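Glutamate--cysteine ligase GshA (Methylobacillus flagellatus KT, PDB 3K1T) probably acts as a glutamate–cysteine ligase, joining glutamate to cysteine to form gamma-glutamylcysteine, the first step of glutathione synthesis. Local coordinates at residues A[141-144]-A[150-153]; A[98-103]-A[116-121]; A[132-137]-A[178-183]; A[174-179]-A[186-191]; A[82-87]-A[123-128]. All coordinates share one frame; numbering follows the deposited sequence.

Interaction 1: A[141-144]-A[150-153]; sequences PTFL and HSIL
Ile-152 O is gripped from the facing strand by a conventional and a weaker donor: Leu-144 N gives it a hydrogen bond of 2.9 Å, and Phe-143 CA approaches it at 3.4 Å in a CA-H...O contact. Ile-152 N returns a bond of 3.0 Å to Leu-144 O, which makes Leu-144 and Ile-152 an antiparallel hydrogen-bonded pair of a beta hairpin. The next pair along, Phe-143 with Leu-153, is non-hydrogen-bonded, and here the side chains on that face meet. Leu-153 turns CG anti to its backbone N (chi1 170°), and this carries CD1 over one face of the Phe-143 ring. The methyl stands 3.8 Å from the ring centroid and 11° off the normal, a well-centred CH-pi contact. The same methyl reaches Pro-141 CB at 4.0 Å, while Ser-151 OG lies at the ring edge, 4.1 Å from Phe-143 CD2. Leu-144 and Ile-152 point to the other side of the sheet, where both rest on Leu-112 of helix 109-124. The chemistry thus splits by face: one side of this short hairpin is an apolar seat for a helix, whereas the other, near the surface, is held by a methyl on an aromatic ring, and backbone bonds fix the register between them.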
# COMPACT_ATOMS: atom_id res chain seq x y z
N PRO A 141 -27.15 -22.97 -3.78
CA PRO A 141 -26.09 -22.60 -2.82
C PRO A 141 -25.44 -23.83 -2.23
O PRO A 141 -26.14 -24.75 -1.75
CB PRO A 141 -26.83 -21.79 -1.77
CG PRO A 141 -28.08 -21.27 -2.48
CD PRO A 141 -28.46 -22.40 -3.38
N THR A 142 -24.11 -23.89 -2.29
CA THR A 142 -23.36 -25.08 -1.96
C THR A 142 -22.18 -24.69 -1.08
O THR A 142 -21.35 -23.84 -1.47
CB THR A 142 -22.86 -25.74 -3.23
OG1 THR A 142 -23.97 -26.06 -4.07
CG2 THR A 142 -22.04 -27.03 -2.94
N PHE A 143 -22.12 -25.27 0.10
CA PHE A 143 -21.02 -25.00 1.06
C PHE A 143 -19.96 -26.05 0.85
O PHE A 143 -20.27 -27.26 0.89
CB PHE A 143 -21.52 -25.07 2.50
CG PHE A 143 -22.45 -23.95 2.88
CD1 PHE A 143 -23.79 -24.04 2.61
CD2 PHE A 143 -21.97 -22.79 3.49
CE1 PHE A 143 -24.65 -23.01 2.94
CE2 PHE A 143 -22.83 -21.77 3.84
CZ PHE A 143 -24.17 -21.87 3.56
N LEU A 144 -18.73 -25.60 0.61
CA LEU A 144 -17.59 -26.50 0.41
C LEU A 144 -16.52 -26.29 1.49
O LEU A 144 -16.07 -25.18 1.72
CB LEU A 144 -16.97 -26.31 -0.97
CG LEU A 144 -17.87 -26.55 -2.20
CD1 LEU A 144 -17.11 -26.20 -3.45
CD2 LEU A 144 -18.39 -28.00 -2.25
N HIS A 150 -12.93 -24.05 8.06
CA HIS A 150 -13.70 -23.06 7.29
C HIS A 150 -14.43 -23.69 6.11
O HIS A 150 -14.21 -24.85 5.76
CB HIS A 150 -12.80 -21.97 6.72
CG HIS A 150 -12.06 -21.20 7.75
ND1 HIS A 150 -12.13 -21.50 9.10
CD2 HIS A 150 -11.18 -20.17 7.64
CE1 HIS A 150 -11.35 -20.66 9.77
NE2 HIS A 150 -10.76 -19.85 8.90
N SER A 151 -15.29 -22.89 5.49
CA SER A 151 -15.90 -23.28 4.25
C SER A 151 -16.18 -22.05 3.39
O SER A 151 -16.15 -20.92 3.89
CB SER A 151 -17.18 -24.08 4.53
OG SER A 151 -18.17 -23.22 5.02
N ILE A 152 -16.36 -22.26 2.11
CA ILE A 152 -16.78 -21.19 1.25
C ILE A 152 -18.18 -21.56 0.71
O ILE A 152 -18.55 -22.74 0.63
CB ILE A 152 -15.77 -20.88 0.13
CG1 ILE A 152 -15.75 -21.96 -0.93
CG2 ILE A 152 -14.32 -20.66 0.68
CD1 ILE A 152 -14.92 -21.56 -2.14
N LEU A 153 -18.94 -20.54 0.38
CA LEU A 153 -20.30 -20.70 -0.13
C LEU A 153 -20.27 -20.35 -1.62
O LEU A 153 -19.95 -19.20 -1.96
CB LEU A 153 -21.24 -19.74 0.59
CG LEU A 153 -22.66 -19.63 0.00
CD1 LEU A 153 -23.35 -20.99 -0.03
CD2 LEU A 153 -23.47 -18.61 0.78

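Interaction 2: A[98-103]-A[116-121]; sequences LLLIPE and HALTHI. With SO4 (sulfate ion), chain D.
The His-120 ring meets a bound sulfate at its edge, with the sulfur close to the ring plane, whereas the His-116 ring one helical turn earlier has sulfate O1 placed obliquely, 3.8 Å from its CE1. The helix bearing both rings is the crossover of a beta-alpha-beta unit, 109-124, which follows strand 97-102 and leads to strand 128-133. His-120 carries its ring with CG anti to the backbone N (chi1 178°), and ND1 donates to sulfate O2 at 2.8 Å with an N-H...O angle of 156°. Arg-123 NH1 also binds this ion, probably a visitor from the crystallisation liquor. An alanine in place of His-120 would take away the ND1 donor and is likely to leave the ion without its imidazole partner, relying more on Arg-123. His-116 packs its ring against that of His-150 as well, the planes inclined at about 55°.

Another flank of the helix lies on the sheet. Leu-100, in the middle of its strand, points toward the helix; it and Thr-119 were each modelled in two conformers, so the contacts of Leu-100 are less certain. Leu-175 of the neighbouring strand packs beside Leu-100, and Thr-119 rests on Val-129 and Ile-131 of strand 128-133, so the helix bridges adjacent strands. In one conformer of each, Leu-100 CD1 meets Leu-118 CD2 at 3.9 Å, the two side chains crossing at a slant, and Leu-100 CD2 lies 3.6 Å from Thr-119 OG1, a hydroxyl that is hydrogen-bonded to Val-115 O.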
# COMPACT_ATOMS: atom_id res chain seq x y z
N LEU A 98 -18.93 -6.82 -5.15
CA LEU A 98 -18.14 -7.49 -6.16
C LEU A 98 -18.54 -8.95 -6.23
O LEU A 98 -18.57 -9.64 -5.19
CB LEU A 98 -16.67 -7.36 -5.81
CG LEU A 98 -15.66 -7.80 -6.85
CD1 LEU A 98 -15.71 -6.95 -8.12
CD2 LEU A 98 -14.21 -7.74 -6.20
N LEU A 99 -18.87 -9.42 -7.44
CA LEU A 99 -19.13 -10.83 -7.68
C LEU A 99 -17.82 -11.45 -8.13
O LEU A 99 -17.22 -10.98 -9.10
CB LEU A 99 -20.20 -11.01 -8.79
CG LEU A 99 -20.64 -12.44 -9.13
CD1 LEU A 99 -21.47 -13.02 -7.98
CD2 LEU A 99 -21.45 -12.49 -10.45
N LEU A 100 -17.40 -12.49 -7.42
CA LEU A 100 -16.17 -13.22 -7.73
C LEU A 100 -16.53 -14.55 -8.40
O LEU A 100 -17.21 -15.38 -7.81
CB LEU A 100 -15.35 -13.49 -6.46
CG LEU A 100 -14.02 -14.28 -6.61
CD1 LEU A 100 -12.97 -13.49 -7.40
CD2 LEU A 100 -13.46 -14.68 -5.20
N ILE A 101 -16.08 -14.73 -9.63
CA ILE A 101 -16.27 -16.00 -10.35
C ILE A 101 -15.00 -16.87 -10.28
O ILE A 101 -13.97 -16.52 -10.83
CB ILE A 101 -16.68 -15.76 -11.84
CG1 ILE A 101 -17.96 -14.88 -11.88
CG2 ILE A 101 -16.89 -17.10 -12.55
CD1 ILE A 101 -18.51 -14.59 -13.25
N PRO A 102 -15.08 -18.03 -9.61
CA PRO A 102 -13.93 -18.92 -9.44
C PRO A 102 -13.76 -19.86 -10.62
O PRO A 102 -14.68 -19.99 -11.44
CB PRO A 102 -14.29 -19.68 -8.18
CG PRO A 102 -15.78 -19.83 -8.29
CD PRO A 102 -16.27 -18.56 -8.95
N GLU A 103 -12.61 -20.51 -10.70
CA GLU A 103 -12.43 -21.66 -11.58
C GLU A 103 -13.54 -22.68 -11.25
O GLU A 103 -14.10 -22.67 -10.13
CB GLU A 103 -11.05 -22.29 -11.39
CG GLU A 103 -9.86 -21.55 -12.03
CD GLU A 103 -9.88 -21.55 -13.58
OE1 GLU A 103 -10.66 -22.34 -14.18
OE2 GLU A 103 -9.14 -20.74 -14.20
N HIS A 116 -11.01 -18.58 -0.48
CA HIS A 116 -11.22 -18.00 0.84
C HIS A 116 -10.25 -16.84 1.15
O HIS A 116 -10.68 -15.78 1.61
CB HIS A 116 -11.11 -19.05 1.93
CG HIS A 116 -11.16 -18.48 3.31
ND1 HIS A 116 -12.34 -18.28 3.99
CD2 HIS A 116 -10.17 -18.07 4.14
CE1 HIS A 116 -12.08 -17.75 5.17
NE2 HIS A 116 -10.77 -17.60 5.28
N ALA A 117 -8.97 -17.05 0.86
CA ALA A 117 -7.92 -16.02 1.10
C ALA A 117 -8.13 -14.77 0.26
O ALA A 117 -8.01 -13.65 0.75
CB ALA A 117 -6.52 -16.63 0.81
N LEU A 118 -8.45 -14.97 -1.03
CA LEU A 118 -8.77 -13.87 -1.93
C LEU A 118 -10.01 -13.08 -1.49
O LEU A 118 -10.01 -11.83 -1.44
CB LEU A 118 -8.90 -14.37 -3.37
CG LEU A 118 -9.29 -13.33 -4.41
CD1 LEU A 118 -8.36 -12.09 -4.52
CD2 LEU A 118 -9.44 -14.04 -5.79
N THR A 119 -11.07 -13.80 -1.12
CA THR A 119 -12.30 -13.19 -0.66
C THR A 119 -12.05 -12.33 0.60
O THR A 119 -12.58 -11.21 0.74
CB THR A 119 -13.37 -14.26 -0.37
OG1 THR A 119 -13.63 -15.02 -1.57
CG2 THR A 119 -14.64 -13.61 0.11
N HIS A 120 -11.20 -12.85 1.48
CA HIS A 120 -10.85 -12.16 2.72
C HIS A 120 -10.15 -10.83 2.43
O HIS A 120 -10.51 -9.78 3.00
CB HIS A 120 -9.94 -13.01 3.58
CG HIS A 120 -9.51 -12.33 4.86
ND1 HIS A 120 -10.41 -12.01 5.85
CD2 HIS A 120 -8.30 -11.93 5.29
CE1 HIS A 120 -9.76 -11.40 6.83
NE2 HIS A 120 -8.48 -11.35 6.52
N ILE A 121 -9.18 -10.86 1.52
CA ILE A 121 -8.51 -9.60 1.11
C ILE A 121 -9.49 -8.58 0.57
O ILE A 121 -9.45 -7.40 0.94
CB ILE A 121 -7.38 -9.86 0.08
CG1 ILE A 121 -6.23 -10.65 0.70
CG2 ILE A 121 -6.86 -8.53 -0.58
CD1 ILE A 121 -5.40 -11.43 -0.38
S SO4 D . -13.76 -13.16 5.53
O1 SO4 D . -12.98 -14.18 6.18
O2 SO4 D . -13.21 -11.79 5.70
O3 SO4 D . -13.61 -13.57 4.13
O4 SO4 D . -15.20 -13.12 5.75

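Interaction 3: A[132-137]-A[178-183]; sequences GSIAPE and NDLSGG
Ile-134 extends its CD1 methyl over two groups of the loop 178-183, meeting Asn-178 ND2 at 4.0 Å and Leu-180 CD2 at 4.1 Å. That loop folds as two successive Asx turns running into a type I beta turn. Strands 173-177 and 128-133 flank strand 97-102 in the same mixed sheet, and the contact joins the C-terminal ends of the flanking pair. The isoleucine and asparagine side chains come from opposite directions, while Leu-180 lies across Ile-134 at about a right angle. Ile-134 holds CG1 between its backbone N and carbonyl carbon (chi1 60°), which sends the longer branch to the loop.

Asn-178 is the polar anchor. Its OD1 accepts from Leu-180 N at 3.0 Å, in the carbonyl plane, forming the first Asx turn, and its ND2 bonds Pro-102 O, so both ends of the amide are engaged and its rotation is fixed. Replacing Asn-178 with an alanine would remove both bonds and would probably leave Pro-102 O without this donor and Leu-180 N without its acceptor, freeing the start of the loop to shift against Ile-134. On the other segment an ST turn bends the chain as it leaves the strand, Ala-135 N donating to Ser-133 OG at 3.0 Å.

The loop then tightens: Gly-183 N bonds Leu-180 O at 2.9 Å. In the second Asx turn, Asp-179 OD1 takes two donors from the same face of its carboxylate, Ser-181 N from above the plane and Ser-181 OG on the syn side but tilted 34° out of it, each at 3.0 Å.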
# COMPACT_ATOMS: atom_id res chain seq x y z
N GLY A 132 -19.83 -16.36 -7.17
CA GLY A 132 -20.78 -16.82 -8.19
C GLY A 132 -20.15 -17.85 -9.09
O GLY A 132 -19.25 -17.56 -9.87
N SER A 133 -20.63 -19.08 -8.98
CA SER A 133 -20.18 -20.17 -9.82
C SER A 133 -20.83 -20.16 -11.21
O SER A 133 -22.04 -19.97 -11.32
CB SER A 133 -20.57 -21.50 -9.15
OG SER A 133 -20.10 -22.60 -9.91
N ILE A 134 -20.04 -20.47 -12.23
CA ILE A 134 -20.56 -20.78 -13.56
C ILE A 134 -20.37 -22.26 -13.87
O ILE A 134 -20.44 -22.66 -15.03
CB ILE A 134 -19.91 -19.88 -14.66
CG1 ILE A 134 -18.39 -20.06 -14.73
CG2 ILE A 134 -20.29 -18.40 -14.41
CD1 ILE A 134 -17.69 -19.31 -15.96
N ALA A 135 -20.14 -23.08 -12.85
CA ALA A 135 -19.97 -24.51 -13.03
C ALA A 135 -21.38 -25.11 -13.17
O ALA A 135 -22.26 -24.87 -12.34
CB ALA A 135 -19.22 -25.15 -11.87
N PRO A 136 -21.60 -25.88 -14.24
CA PRO A 136 -22.97 -26.36 -14.54
C PRO A 136 -23.54 -27.31 -13.46
O PRO A 136 -24.75 -27.39 -13.31
CB PRO A 136 -22.78 -27.07 -15.88
CG PRO A 136 -21.38 -27.55 -15.87
CD PRO A 136 -20.61 -26.41 -15.19
N GLU A 137 -22.68 -27.99 -12.73
CA GLU A 137 -23.07 -28.83 -11.61
C GLU A 137 -23.44 -28.10 -10.30
O GLU A 137 -23.98 -28.70 -9.40
CB GLU A 137 -21.96 -29.86 -11.33
CG GLU A 137 -20.69 -29.27 -10.74
CD GLU A 137 -19.65 -28.81 -11.78
OE1 GLU A 137 -19.98 -28.64 -13.00
OE2 GLU A 137 -18.47 -28.59 -11.34
N ASN A 178 -11.10 -17.08 -12.89
CA ASN A 178 -11.29 -18.20 -13.83
C ASN A 178 -10.72 -17.66 -15.16
O ASN A 178 -11.17 -16.61 -15.63
CB ASN A 178 -12.78 -18.47 -13.94
CG ASN A 178 -13.13 -19.60 -14.89
OD1 ASN A 178 -12.52 -19.75 -15.97
ND2 ASN A 178 -14.12 -20.41 -14.50
N ASP A 179 -9.71 -18.31 -15.72
CA ASP A 179 -9.03 -17.73 -16.86
C ASP A 179 -9.80 -17.87 -18.19
O ASP A 179 -9.39 -17.31 -19.20
CB ASP A 179 -7.58 -18.27 -16.99
CG ASP A 179 -7.50 -19.70 -17.41
OD1 ASP A 179 -8.50 -20.30 -17.87
OD2 ASP A 179 -6.40 -20.24 -17.27
N LEU A 180 -10.93 -18.58 -18.19
CA LEU A 180 -11.79 -18.68 -19.38
C LEU A 180 -11.00 -19.14 -20.65
O LEU A 180 -11.36 -18.82 -21.79
CB LEU A 180 -12.54 -17.36 -19.62
CG LEU A 180 -13.45 -16.82 -18.48
CD1 LEU A 180 -14.18 -15.56 -18.84
CD2 LEU A 180 -14.44 -17.89 -17.99
N SER A 181 -9.97 -19.96 -20.43
CA SER A 181 -9.12 -20.43 -21.53
C SER A 181 -9.86 -21.38 -22.48
O SER A 181 -9.46 -21.57 -23.63
CB SER A 181 -7.87 -21.10 -20.98
OG SER A 181 -8.22 -22.19 -20.15
N GLY A 182 -10.94 -21.99 -21.97
CA GLY A 182 -11.86 -22.77 -22.77
C GLY A 182 -12.85 -21.97 -23.60
O GLY A 182 -13.66 -22.57 -24.32
N GLY A 183 -12.77 -20.65 -23.55
CA GLY A 183 -13.70 -19.75 -24.24
C GLY A 183 -14.59 -18.99 -23.25
O GLY A 183 -14.98 -19.54 -22.20

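Interaction 4: A[174-179]-A[186-191]; sequences ILLNND and DILQGL. With SO4 (sulfate ion), chain E.
With CG1 of Ile-174 anti to its carbonyl carbon (chi1 -60°) and CG of Leu-191 turned the same way about its own CA-CB bond (chi1 -63°), the two side chains are carried into contact through their ends. Ile-174 CD1 touches Leu-191 CD1 at 3.8 Å, and the chains cross at about a right angle. Two residues on, on the same face of the strand, Leu-176 makes a similar but looser reach: its CD2 lies 4.3 Å from Leu-188 CD1. The two pairs are methyl against methyl, and between 174-179 and 186-191 the contact is apolar only; a polar tie of the loop goes to another partner, Gln-189 O being bonded by Arg-159 NH1.

Backbone bonds help shape the loop. Residues 186-188 form a short 3-10 turn, closed by Gln-189 N bonding to Asp-186 O at 2.9 Å, and Gly-190 then takes a positive phi that swings the chain round to bring Leu-191 back to the sheet. At that bend Gly-190 N points at a bound sulfate, donating to its O3 at 2.8 Å with an almost straight N-H...O angle of 171°. His-200 ND1 holds the same ion, which probably came from the crystallisation liquor.

Strand 173-177 runs parallel to strands 97-102 and 194-196, which lie on its two sides in the mixed sheet. The loop folds over this face before the chain enters strand 194-196: Leu-188 also packs on Ile-101, and Leu-164 of strand 163-166 touches Ile-174, Leu-188 and Leu-191 alike.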
# COMPACT_ATOMS: atom_id res chain seq x y z
N ILE A 174 -17.57 -7.54 -11.82
CA ILE A 174 -17.36 -8.98 -11.75
C ILE A 174 -15.87 -9.26 -11.85
O ILE A 174 -15.25 -8.92 -12.85
CB ILE A 174 -18.08 -9.69 -12.90
CG1 ILE A 174 -19.59 -9.40 -12.82
CG2 ILE A 174 -17.79 -11.21 -12.91
CD1 ILE A 174 -20.31 -9.67 -14.15
N LEU A 175 -15.29 -9.89 -10.83
CA LEU A 175 -13.89 -10.26 -10.83
C LEU A 175 -13.73 -11.70 -11.22
O LEU A 175 -14.29 -12.60 -10.58
CB LEU A 175 -13.24 -10.01 -9.45
CG LEU A 175 -11.76 -10.36 -9.31
CD1 LEU A 175 -10.90 -9.48 -10.25
CD2 LEU A 175 -11.25 -10.22 -7.83
N LEU A 176 -13.03 -11.93 -12.32
CA LEU A 176 -12.69 -13.28 -12.74
C LEU A 176 -11.49 -13.85 -12.00
O LEU A 176 -10.39 -13.29 -12.06
CB LEU A 176 -12.40 -13.30 -14.24
CG LEU A 176 -13.52 -12.83 -15.15
CD1 LEU A 176 -12.96 -12.64 -16.58
CD2 LEU A 176 -14.70 -13.84 -15.09
N ASN A 177 -11.68 -14.99 -11.34
CA ASN A 177 -10.57 -15.83 -10.88
C ASN A 177 -10.58 -17.15 -11.67
O ASN A 177 -10.12 -18.18 -11.19
CB ASN A 177 -10.64 -16.06 -9.37
CG ASN A 177 -9.33 -16.54 -8.79
OD1 ASN A 177 -9.25 -17.65 -8.25
ND2 ASN A 177 -8.29 -15.70 -8.91
N ASN A 178 -11.10 -17.08 -12.89
CA ASN A 178 -11.29 -18.20 -13.83
C ASN A 178 -10.72 -17.66 -15.16
O ASN A 178 -11.17 -16.61 -15.63
CB ASN A 178 -12.78 -18.47 -13.94
CG ASN A 178 -13.13 -19.60 -14.89
OD1 ASN A 178 -12.52 -19.75 -15.97
ND2 ASN A 178 -14.12 -20.41 -14.50
N ASP A 179 -9.71 -18.31 -15.72
CA ASP A 179 -9.03 -17.73 -16.86
C ASP A 179 -9.80 -17.87 -18.19
O ASP A 179 -9.39 -17.31 -19.20
CB ASP A 179 -7.58 -18.27 -16.99
CG ASP A 179 -7.50 -19.70 -17.41
OD1 ASP A 179 -8.50 -20.30 -17.87
OD2 ASP A 179 -6.40 -20.24 -17.27
N ASP A 186 -21.20 -17.83 -23.29
CA ASP A 186 -22.20 -16.86 -23.73
C ASP A 186 -22.91 -16.11 -22.58
O ASP A 186 -23.19 -14.91 -22.72
CB ASP A 186 -23.21 -17.55 -24.69
CG ASP A 186 -23.92 -16.56 -25.62
OD1 ASP A 186 -23.32 -15.50 -25.94
OD2 ASP A 186 -25.09 -16.83 -26.01
N ILE A 187 -23.11 -16.77 -21.44
CA ILE A 187 -23.72 -16.13 -20.27
C ILE A 187 -22.91 -14.93 -19.73
O ILE A 187 -23.48 -14.04 -19.08
CB ILE A 187 -24.03 -17.17 -19.14
CG1 ILE A 187 -25.05 -16.60 -18.12
CG2 ILE A 187 -22.74 -17.66 -18.43
CD1 ILE A 187 -25.56 -17.67 -17.10
N LEU A 188 -21.62 -14.88 -20.03
CA LEU A 188 -20.78 -13.75 -19.63
C LEU A 188 -20.61 -12.68 -20.72
O LEU A 188 -19.86 -11.70 -20.49
CB LEU A 188 -19.39 -14.24 -19.19
CG LEU A 188 -19.30 -15.18 -17.99
CD1 LEU A 188 -17.83 -15.44 -17.50
CD2 LEU A 188 -20.20 -14.73 -16.86
N GLN A 189 -21.29 -12.83 -21.86
CA GLN A 189 -21.15 -11.89 -22.97
C GLN A 189 -22.29 -10.86 -23.03
O GLN A 189 -23.46 -11.19 -22.78
CB GLN A 189 -21.06 -12.64 -24.30
CG GLN A 189 -19.84 -13.56 -24.38
CD GLN A 189 -19.73 -14.28 -25.71
OE1 GLN A 189 -20.11 -13.73 -26.75
NE2 GLN A 189 -19.16 -15.52 -25.70
N GLY A 190 -21.96 -9.63 -23.38
CA GLY A 190 -22.95 -8.57 -23.55
C GLY A 190 -23.58 -8.11 -22.25
O GLY A 190 -24.75 -7.70 -22.24
N LEU A 191 -22.83 -8.18 -21.14
CA LEU A 191 -23.34 -7.76 -19.84
C LEU A 191 -23.17 -6.26 -19.63
O LEU A 191 -22.24 -5.63 -20.20
CB LEU A 191 -22.63 -8.52 -18.71
CG LEU A 191 -22.79 -10.04 -18.61
CD1 LEU A 191 -21.77 -10.66 -17.55
CD2 LEU A 191 -24.24 -10.38 -18.26
S SO4 E . -18.82 -7.90 -23.98
O1 SO4 E . -18.34 -7.39 -22.70
O2 SO4 E . -17.74 -7.80 -24.97
O3 SO4 E . -19.23 -9.29 -23.88
O4 SO4 E . -19.91 -7.04 -24.41

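Interaction 5: A[82-87]-A[123-128]; sequences QAAMVA and RQAGLE. With SO4 (sulfate ion), chain D.
Apolar contacts come first: Ala-125 presents its CB to helix 77-91, where it meets Met-85 CG at 3.8 Å and Ala-84 CB at 4.0 Å. The small alanines allow the helix end to come close, with the CA atoms of Met-85 and Ala-125 only 5.3 Å apart.

A second kind sets a methyl against carbonyl oxygens. Met-85 is selenomethionine in the crystal. Its CG stands anti to the carbonyl carbon (chi1 -73°) and the chain runs on extended, carrying CE to the end of helix 109-124, 3.5 Å from Ala-125 O and 3.7 Å from Gln-124 O.

Backbone bonds shape that end. Gly-126 leaves the helix with positive phi in a Schellman motif, and Gly-126 N donates to Arg-123 O at 2.9 Å. Any side chain here would collide with the carbonyl O of Ala-125, so the backbone shape suits glycine. Ala-125 O, beside the methionine methyl, is hydrogen-bonded by Arg-34 of the second subunit.

Charged groups meet away from the seat on helix 77-91. Arg-123, extended from CG to NE, reaches back along its helix and brings the edge of its guanidinium to a sulfate, probably from the crystallisation liquor; NH1 donates to two oxygens, O4 at 3.0 Å and O3 at 3.1 Å. Its NH2 bonds Val-129 O, which helps fix the group's orientation.

The chemistry is therefore divided: a close apolar seat joins the two helices near the subunit interface, while the guanidinium and His-120 ND1 together offer donors to the anion.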
# COMPACT_ATOMS: atom_id res chain seq x y z
N GLN A 82 -3.98 -2.93 1.32
CA GLN A 82 -3.78 -1.58 0.83
C GLN A 82 -3.69 -1.56 -0.70
O GLN A 82 -4.32 -0.72 -1.37
CB GLN A 82 -2.52 -0.98 1.46
CG GLN A 82 -2.33 0.49 1.15
CD GLN A 82 -1.06 1.01 1.81
OE1 GLN A 82 -1.07 1.42 2.97
NE2 GLN A 82 0.01 1.00 1.08
N ALA A 83 -2.94 -2.50 -1.27
CA ALA A 83 -2.80 -2.57 -2.72
C ALA A 83 -4.15 -2.90 -3.37
O ALA A 83 -4.49 -2.40 -4.42
CB ALA A 83 -1.72 -3.62 -3.10
N ALA A 84 -4.92 -3.79 -2.75
CA ALA A 84 -6.25 -4.12 -3.27
C ALA A 84 -7.14 -2.88 -3.23
O ALA A 84 -7.89 -2.63 -4.17
CB ALA A 84 -6.90 -5.24 -2.45
N MSE A 85 -7.05 -2.07 -2.18
CA MSE A 85 -7.79 -0.79 -2.16
C MSE A 85 -7.42 0.17 -3.27
O MSE A 85 -8.29 0.79 -3.89
CB MSE A 85 -7.66 -0.07 -0.81
CG MSE A 85 -8.44 -0.74 0.25
SE MSE A 85 -8.11 0.13 1.99
CE MSE A 85 -9.86 -0.30 2.80
N VAL A 86 -6.13 0.28 -3.56
CA VAL A 86 -5.67 1.06 -4.73
C VAL A 86 -6.28 0.52 -6.02
O VAL A 86 -6.79 1.27 -6.83
CB VAL A 86 -4.11 1.05 -4.81
CG1 VAL A 86 -3.61 1.73 -6.11
CG2 VAL A 86 -3.52 1.77 -3.56
N ALA A 87 -6.22 -0.80 -6.22
CA ALA A 87 -6.81 -1.44 -7.40
C ALA A 87 -8.30 -1.12 -7.53
O ALA A 87 -8.76 -0.73 -8.60
CB ALA A 87 -6.59 -2.98 -7.38
N ARG A 123 -12.77 -8.33 1.02
CA ARG A 123 -13.66 -7.85 2.09
C ARG A 123 -12.94 -6.82 2.98
O ARG A 123 -13.54 -5.81 3.39
CB ARG A 123 -14.18 -9.00 2.95
CG ARG A 123 -15.25 -9.83 2.17
CD ARG A 123 -15.81 -10.98 2.98
NE ARG A 123 -16.83 -11.67 2.18
CZ ARG A 123 -17.13 -12.96 2.23
NH1 ARG A 123 -16.50 -13.77 3.07
NH2 ARG A 123 -18.09 -13.45 1.43
N GLN A 124 -11.70 -7.13 3.33
CA GLN A 124 -10.87 -6.17 4.11
C GLN A 124 -10.62 -4.86 3.34
O GLN A 124 -10.45 -3.81 3.96
CB GLN A 124 -9.56 -6.78 4.56
CG GLN A 124 -9.69 -8.03 5.50
CD GLN A 124 -9.92 -7.69 6.93
OE1 GLN A 124 -11.01 -7.30 7.32
NE2 GLN A 124 -8.88 -7.82 7.73
N ALA A 125 -10.67 -4.92 2.02
CA ALA A 125 -10.60 -3.73 1.19
C ALA A 125 -11.91 -2.96 1.16
O ALA A 125 -11.98 -1.89 0.56
CB ALA A 125 -10.10 -4.08 -0.28
N GLY A 126 -12.92 -3.47 1.83
CA GLY A 126 -14.18 -2.76 2.00
C GLY A 126 -15.27 -3.08 0.98
O GLY A 126 -16.18 -2.29 0.80
N LEU A 127 -15.13 -4.19 0.29
CA LEU A 127 -16.16 -4.65 -0.64
C LEU A 127 -17.06 -5.71 0.00
O LEU A 127 -16.62 -6.50 0.83
CB LEU A 127 -15.51 -5.19 -1.89
CG LEU A 127 -14.78 -4.17 -2.76
CD1 LEU A 127 -13.92 -4.93 -3.77
CD2 LEU A 127 -15.79 -3.21 -3.46
N GLU A 128 -18.34 -5.71 -0.37
CA GLU A 128 -19.23 -6.84 -0.08
C GLU A 128 -19.00 -7.82 -1.22
O GLU A 128 -19.18 -7.46 -2.39
CB GLU A 128 -20.67 -6.32 -0.01
CG GLU A 128 -21.71 -7.33 0.36
CD GLU A 128 -23.16 -6.77 0.23
OE1 GLU A 128 -23.34 -5.51 0.35
OE2 GLU A 128 -24.08 -7.60 -0.02
S SO4 D . -13.76 -13.16 5.53
O1 SO4 D . -12.98 -14.18 6.18
O2 SO4 D . -13.21 -11.79 5.70
O3 SO4 D . -13.61 -13.57 4.13
O4 SO4 D . -15.20 -13.12 5.75

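In the fold
From the N terminus, helix 77-91 opens interaction 5, whose loop closes only at 123-128. Interaction 2, joining 98-103 to 116-121, falls within that span, and the two share helix 109-124 and one sulfate. The chain then enters strand 128-133 and starts interaction 3, a long loop ending at 178-183 that encloses the hairpin of interaction 1. Interaction 4 follows from 174-179 to 186-191, overlapping the end of interaction 3 through Asn-178 and Asp-179. Interactions 1 to 4 all reach the mixed sheet, with interaction 1 touching interaction 2 through His-150 and His-116, while interaction 5 ties helix 109-124, a crossover of that sheet, to helix 77-91.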